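Local atomic coordinates of acetylxylan esterase / glucomannan deacetylase (Cellvibrio japonicus, PDB entry 2W9X), a protein that removes acetyl groups from plant cell wall polysaccharides, acting on acetylated xylan and, with a large preference, on glucomannan. Residues Thr49-Phe61 and Phe188-Phe200. Numbering follows the deposited sequence.
Sequences TYSWPAVYFETAF and FDADYQINASSGF
Tyr56 reaches across to strand 191-196 and is gripped there by two hydrogen bonds. Tyr56 OH donates to Asp191 OD1 (2.7 Å), which lies near the plane of the Tyr56 ring and accepts with its anti lone pair, the one away from the other oxygen. Tyr192 N in turn donates to Tyr56 OH at 3.1 Å. Tyr56 CE2 also lies 3.4 Å above the plane of the Tyr192 ring, over its centre, and the two rings meet obliquely with their planes 44° apart. Both tyrosines hold CG between backbone N and carbonyl carbon (chi1 59° and 55°), which brings the two rings together. Arg141 pairs with both Asp191 and Glu58, and probably eases the repulsion between these acids.

Ala54 CB packs on Ile194 CG1 at 3.5 Å. Two waters bridge the backbones, one from Pro53 O to Ile194 N, the other from Ala54 O to Tyr192 O. At the far end Asn195 lies over one face of Trp52: Asn195 CB makes a CH-pi contact, 4.3 Å from the six-membered ring centroid.

The contact joins the N-terminal beta domain to the SGNH-type hydrolase domain. Strand 191-196 is an outermost strand of the parallel sheet, beside strand 144-149, with helices 151-154 and 180-187 packed against it.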
loop_
_atom_site.group_PDB
_atom_site.type_symbol
_atom_site.label_atom_id
_atom_site.label_comp_id
_atom_site.label_asym_id
_atom_site.label_seq_id
_atom_site.Cartn_x
_atom_site.Cartn_y
_atom_site.Cartn_z
ATOM N N THR B 49 -33.210 14.441 -5.189
ATOM C CA THR B 49 -32.359 15.565 -5.626
ATOM C C THR B 49 -30.873 15.196 -5.467
ATOM O O THR B 49 -30.477 14.639 -4.446
ATOM C CB THR B 49 -32.722 16.879 -4.857
ATOM O OG1 THR B 49 -34.120 17.134 -4.996
ATOM C CG2 THR B 49 -31.963 18.091 -5.387
ATOM N N TYR B 50 -30.065 15.489 -6.489
ATOM C CA TYR B 50 -28.641 15.094 -6.522
ATOM C C TYR B 50 -27.759 16.159 -7.185
ATOM O O TYR B 50 -28.246 16.976 -7.959
ATOM C CB TYR B 50 -28.484 13.756 -7.264
ATOM C CG TYR B 50 -29.365 13.702 -8.475
ATOM C CD1 TYR B 50 -30.684 13.216 -8.384
ATOM C CD2 TYR B 50 -28.918 14.209 -9.702
ATOM C CE1 TYR B 50 -31.518 13.204 -9.505
ATOM C CE2 TYR B 50 -29.734 14.205 -10.817
ATOM C CZ TYR B 50 -31.032 13.706 -10.713
ATOM O OH TYR B 50 -31.832 13.705 -11.820
ATOM N N SER B 51 -26.456 16.141 -6.891
ATOM C CA SER B 51 -25.499 17.038 -7.573
ATOM C C SER B 51 -24.099 16.445 -7.760
ATOM O O SER B 51 -23.385 16.811 -8.709
ATOM C CB SER B 51 -25.403 18.392 -6.871
ATOM O OG SER B 51 -25.040 18.211 -5.522
ATOM N N TRP B 52 -23.702 15.535 -6.866
ATOM C CA TRP B 52 -22.422 14.840 -7.000
ATOM C C TRP B 52 -22.459 13.972 -8.275
ATOM O O TRP B 52 -23.540 13.568 -8.719
ATOM C CB TRP B 52 -22.111 13.993 -5.761
ATOM C CG TRP B 52 -21.749 14.778 -4.519
ATOM C CD1 TRP B 52 -22.568 15.049 -3.471
ATOM C CD2 TRP B 52 -20.476 15.382 -4.198
ATOM N NE1 TRP B 52 -21.900 15.785 -2.514
ATOM C CE2 TRP B 52 -20.616 16.004 -2.932
ATOM C CE3 TRP B 52 -19.240 15.465 -4.855
ATOM C CZ2 TRP B 52 -19.563 16.695 -2.301
ATOM C CZ3 TRP B 52 -18.183 16.156 -4.224
ATOM C CH2 TRP B 52 -18.357 16.757 -2.954
ATOM N N PRO B 53 -21.286 13.707 -8.886
ATOM C CA PRO B 53 -21.326 12.979 -10.164
ATOM C C PRO B 53 -21.826 11.524 -10.056
ATOM O O PRO B 53 -21.841 10.954 -8.960
ATOM C CB PRO B 53 -19.866 12.999 -10.651
ATOM C CG PRO B 53 -19.065 13.768 -9.653
ATOM C CD PRO B 53 -19.921 14.060 -8.451
ATOM N N ALA B 54 -22.234 10.952 -11.196
ATOM C CA ALA B 54 -22.382 9.495 -11.382
ATOM C C ALA B 54 -23.482 8.796 -10.563
ATOM O O ALA B 54 -23.459 7.565 -10.398
ATOM C CB ALA B 54 -21.019 8.784 -11.202
ATOM N N VAL B 55 -24.433 9.588 -10.065
ATOM C CA VAL B 55 -25.614 9.099 -9.368
ATOM C C VAL B 55 -26.394 8.135 -10.280
ATOM O O VAL B 55 -26.374 8.283 -11.507
ATOM C CB VAL B 55 -26.498 10.308 -8.884
ATOM C CG1 VAL B 55 -27.897 9.886 -8.549
ATOM C CG2 VAL B 55 -25.850 10.987 -7.681
ATOM N N TYR B 56 -27.028 7.124 -9.683
ATOM C CA TYR B 56 -27.859 6.183 -10.449
ATOM C C TYR B 56 -29.080 5.669 -9.689
ATOM O O TYR B 56 -29.099 5.653 -8.450
ATOM C CB TYR B 56 -27.032 5.005 -11.001
ATOM C CG TYR B 56 -26.309 4.168 -9.967
ATOM C CD1 TYR B 56 -26.913 3.034 -9.415
ATOM C CD2 TYR B 56 -25.010 4.498 -9.557
ATOM C CE1 TYR B 56 -26.250 2.254 -8.470
ATOM C CE2 TYR B 56 -24.337 3.725 -8.613
ATOM C CZ TYR B 56 -24.958 2.603 -8.074
ATOM O OH TYR B 56 -24.297 1.830 -7.149
ATOM N N PHE B 57 -30.087 5.252 -10.454
ATOM C CA PHE B 57 -31.336 4.685 -9.931
ATOM C C PHE B 57 -31.653 3.384 -10.672
ATOM O O PHE B 57 -31.560 3.328 -11.914
ATOM C CB PHE B 57 -32.494 5.673 -10.110
ATOM C CG PHE B 57 -32.236 7.031 -9.513
ATOM C CD1 PHE B 57 -32.629 7.318 -8.201
ATOM C CD2 PHE B 57 -31.620 8.029 -10.260
ATOM C CE1 PHE B 57 -32.392 8.569 -7.650
ATOM C CE2 PHE B 57 -31.379 9.289 -9.707
ATOM C CZ PHE B 57 -31.765 9.557 -8.405
ATOM N N GLU B 58 -32.008 2.345 -9.915
ATOM C CA GLU B 58 -32.302 1.034 -10.490
ATOM C C GLU B 58 -33.679 0.548 -10.083
ATOM O O GLU B 58 -34.149 0.841 -8.972
ATOM C CB GLU B 58 -31.259 -0.005 -10.093
ATOM C CG GLU B 58 -29.915 0.182 -10.792
ATOM C CD GLU B 58 -28.831 -0.683 -10.206
ATOM O OE1 GLU B 58 -28.318 -1.541 -10.943
ATOM O OE2 GLU B 58 -28.490 -0.516 -9.011
ATOM N N THR B 59 -34.319 -0.185 -10.994
ATOM C CA THR B 59 -35.578 -0.877 -10.696
ATOM C C THR B 59 -35.735 -2.183 -11.490
ATOM O O THR B 59 -34.990 -2.433 -12.449
ATOM C CB THR B 59 -36.813 0.041 -10.861
ATOM O OG1 THR B 59 -37.918 -0.549 -10.179
ATOM C CG2 THR B 59 -37.186 0.254 -12.327
ATOM N N ALA B 60 -36.713 -2.999 -11.082
ATOM C CA ALA B 60 -36.963 -4.306 -11.680
ATOM C C ALA B 60 -38.441 -4.642 -11.568
ATOM O O ALA B 60 -39.062 -4.416 -10.518
ATOM C CB ALA B 60 -36.114 -5.383 -11.000
ATOM N N PHE B 61 -39.004 -5.183 -12.647
ATOM C CA PHE B 61 -40.438 -5.498 -12.691
ATOM C C PHE B 61 -40.809 -6.471 -13.807
ATOM O O PHE B 61 -40.126 -6.556 -14.832
ATOM C CB PHE B 61 -41.262 -4.213 -12.845
ATOM C CG PHE B 61 -41.071 -3.526 -14.167
ATOM C CD1 PHE B 61 -39.923 -2.775 -14.420
ATOM C CD2 PHE B 61 -42.037 -3.629 -15.160
ATOM C CE1 PHE B 61 -39.742 -2.144 -15.646
ATOM C CE2 PHE B 61 -41.866 -3.001 -16.390
ATOM C CZ PHE B 61 -40.717 -2.256 -16.634
ATOM N N PHE B 188 -16.673 -5.513 -9.883
ATOM C CA PHE B 188 -16.880 -6.241 -8.633
ATOM C C PHE B 188 -18.361 -6.310 -8.230
ATOM O O PHE B 188 -18.683 -6.832 -7.165
ATOM C CB PHE B 188 -16.049 -5.612 -7.502
ATOM C CG PHE B 188 -14.561 -5.725 -7.699
ATOM C CD1 PHE B 188 -13.890 -6.911 -7.394
ATOM C CD2 PHE B 188 -13.818 -4.639 -8.178
ATOM C CE1 PHE B 188 -12.496 -7.029 -7.582
ATOM C CE2 PHE B 188 -12.424 -4.742 -8.370
ATOM C CZ PHE B 188 -11.760 -5.937 -8.067
ATOM N N ASP B 189 -19.244 -5.789 -9.085
ATOM C CA ASP B 189 -20.666 -5.614 -8.773
ATOM C C ASP B 189 -20.890 -4.941 -7.414
ATOM O O ASP B 189 -21.667 -5.421 -6.584
ATOM C CB ASP B 189 -21.438 -6.943 -8.876
ATOM C CG ASP B 189 -22.942 -6.754 -8.801
ATOM O OD1 ASP B 189 -23.442 -5.688 -9.238
ATOM O OD2 ASP B 189 -23.625 -7.675 -8.294
ATOM N N ALA B 190 -20.199 -3.824 -7.208
ATOM C CA ALA B 190 -20.342 -3.043 -5.979
ATOM C C ALA B 190 -21.141 -1.791 -6.238
ATOM O O ALA B 190 -21.102 -1.229 -7.327
ATOM C CB ALA B 190 -18.972 -2.670 -5.421
ATOM N N ASP B 191 -21.881 -1.350 -5.231
ATOM C CA ASP B 191 -22.476 -0.029 -5.306
ATOM C C ASP B 191 -21.387 1.023 -5.155
ATOM O O ASP B 191 -20.330 0.756 -4.572
ATOM C CB ASP B 191 -23.586 0.128 -4.261
ATOM C CG ASP B 191 -24.872 -0.527 -4.698
ATOM O OD1 ASP B 191 -25.368 -0.220 -5.810
ATOM O OD2 ASP B 191 -25.375 -1.368 -3.934
ATOM N N TYR B 192 -21.601 2.206 -5.721
ATOM C CA TYR B 192 -20.550 3.218 -5.678
ATOM C C TYR B 192 -21.070 4.610 -5.474
ATOM O O TYR B 192 -22.190 4.929 -5.882
ATOM C CB TYR B 192 -19.656 3.182 -6.942
ATOM C CG TYR B 192 -20.383 3.309 -8.278
ATOM C CD1 TYR B 192 -20.568 4.553 -8.889
ATOM C CD2 TYR B 192 -20.849 2.172 -8.951
ATOM C CE1 TYR B 192 -21.224 4.664 -10.121
ATOM C CE2 TYR B 192 -21.482 2.270 -10.190
ATOM C CZ TYR B 192 -21.665 3.508 -10.767
ATOM O OH TYR B 192 -22.305 3.576 -11.980
ATOM N N GLN B 193 -20.236 5.420 -4.827
ATOM C CA GLN B 193 -20.411 6.861 -4.736
ATOM C C GLN B 193 -19.162 7.514 -5.319
ATOM O O GLN B 193 -18.047 7.095 -5.016
ATOM C CB GLN B 193 -20.603 7.294 -3.274
ATOM C CG GLN B 193 -21.955 6.887 -2.676
ATOM C CD GLN B 193 -22.307 7.686 -1.423
ATOM O OE1 GLN B 193 -23.380 7.508 -0.838
ATOM N NE2 GLN B 193 -21.398 8.568 -1.002
ATOM N N ILE B 194 -19.361 8.520 -6.170
ATOM C CA ILE B 194 -18.263 9.286 -6.779
ATOM C C ILE B 194 -18.353 10.715 -6.253
ATOM O O ILE B 194 -18.979 11.583 -6.849
ATOM C CB ILE B 194 -18.289 9.270 -8.338
ATOM C CG1 ILE B 194 -18.504 7.844 -8.888
ATOM C CG2 ILE B 194 -17.029 9.937 -8.917
ATOM C CD1 ILE B 194 -17.377 6.826 -8.557
ATOM N N ASN B 195 -17.717 10.949 -5.117
ATOM C CA ASN B 195 -17.730 12.268 -4.511
ATOM C C ASN B 195 -16.501 13.050 -4.948
ATOM O O ASN B 195 -15.491 13.130 -4.245
ATOM C CB ASN B 195 -17.853 12.126 -3.000
ATOM C CG ASN B 195 -19.146 11.452 -2.609
ATOM O OD1 ASN B 195 -20.204 11.738 -3.188
ATOM N ND2 ASN B 195 -19.075 10.530 -1.654
ATOM N N ALA B 196 -16.604 13.593 -6.152
ATOM C CA ALA B 196 -15.530 14.322 -6.785
ATOM C C ALA B 196 -16.076 15.613 -7.376
ATOM O O ALA B 196 -17.233 15.683 -7.742
ATOM C CB ALA B 196 -14.895 13.466 -7.891
ATOM N N SER B 197 -15.216 16.616 -7.506
ATOM C CA SER B 197 -15.605 17.885 -8.087
ATOM C C SER B 197 -14.374 18.453 -8.752
ATOM O O SER B 197 -13.302 18.429 -8.157
ATOM C CB SER B 197 -16.101 18.833 -6.978
ATOM O OG SER B 197 -16.680 19.997 -7.533
ATOM N N SER B 198 -14.526 18.934 -9.986
ATOM C CA SER B 198 -13.394 19.360 -10.807
ATOM C C SER B 198 -12.690 20.609 -10.287
ATOM O O SER B 198 -13.340 21.575 -9.911
ATOM C CB SER B 198 -13.831 19.600 -12.263
ATOM O OG SER B 198 -14.273 18.406 -12.878
ATOM N N GLY B 199 -11.357 20.582 -10.298
ATOM C CA GLY B 199 -10.553 21.740 -9.903
ATOM C C GLY B 199 -10.140 21.766 -8.438
ATOM O O GLY B 199 -9.326 22.606 -8.031
ATOM N N PHE B 200 -10.665 20.834 -7.643
ATOM C CA PHE B 200 -10.502 20.925 -6.180
ATOM C C PHE B 200 -9.332 20.077 -5.657
ATOM O O PHE B 200 -8.965 19.057 -6.253
ATOM C CB PHE B 200 -11.816 20.612 -5.427
ATOM C CG PHE B 200 -12.855 21.721 -5.512
ATOM C CD1 PHE B 200 -12.830 22.791 -4.621
ATOM C CD2 PHE B 200 -13.859 21.688 -6.504
ATOM C CE1 PHE B 200 -13.781 23.828 -4.703
ATOM C CE2 PHE B 200 -14.807 22.703 -6.603
ATOM C CZ PHE B 200 -14.776 23.780 -5.694
HETATM O O HOH W 1 -22.015 9.221 -6.887
HETATM O O HOH W 2 -23.062 6.926 -7.660
#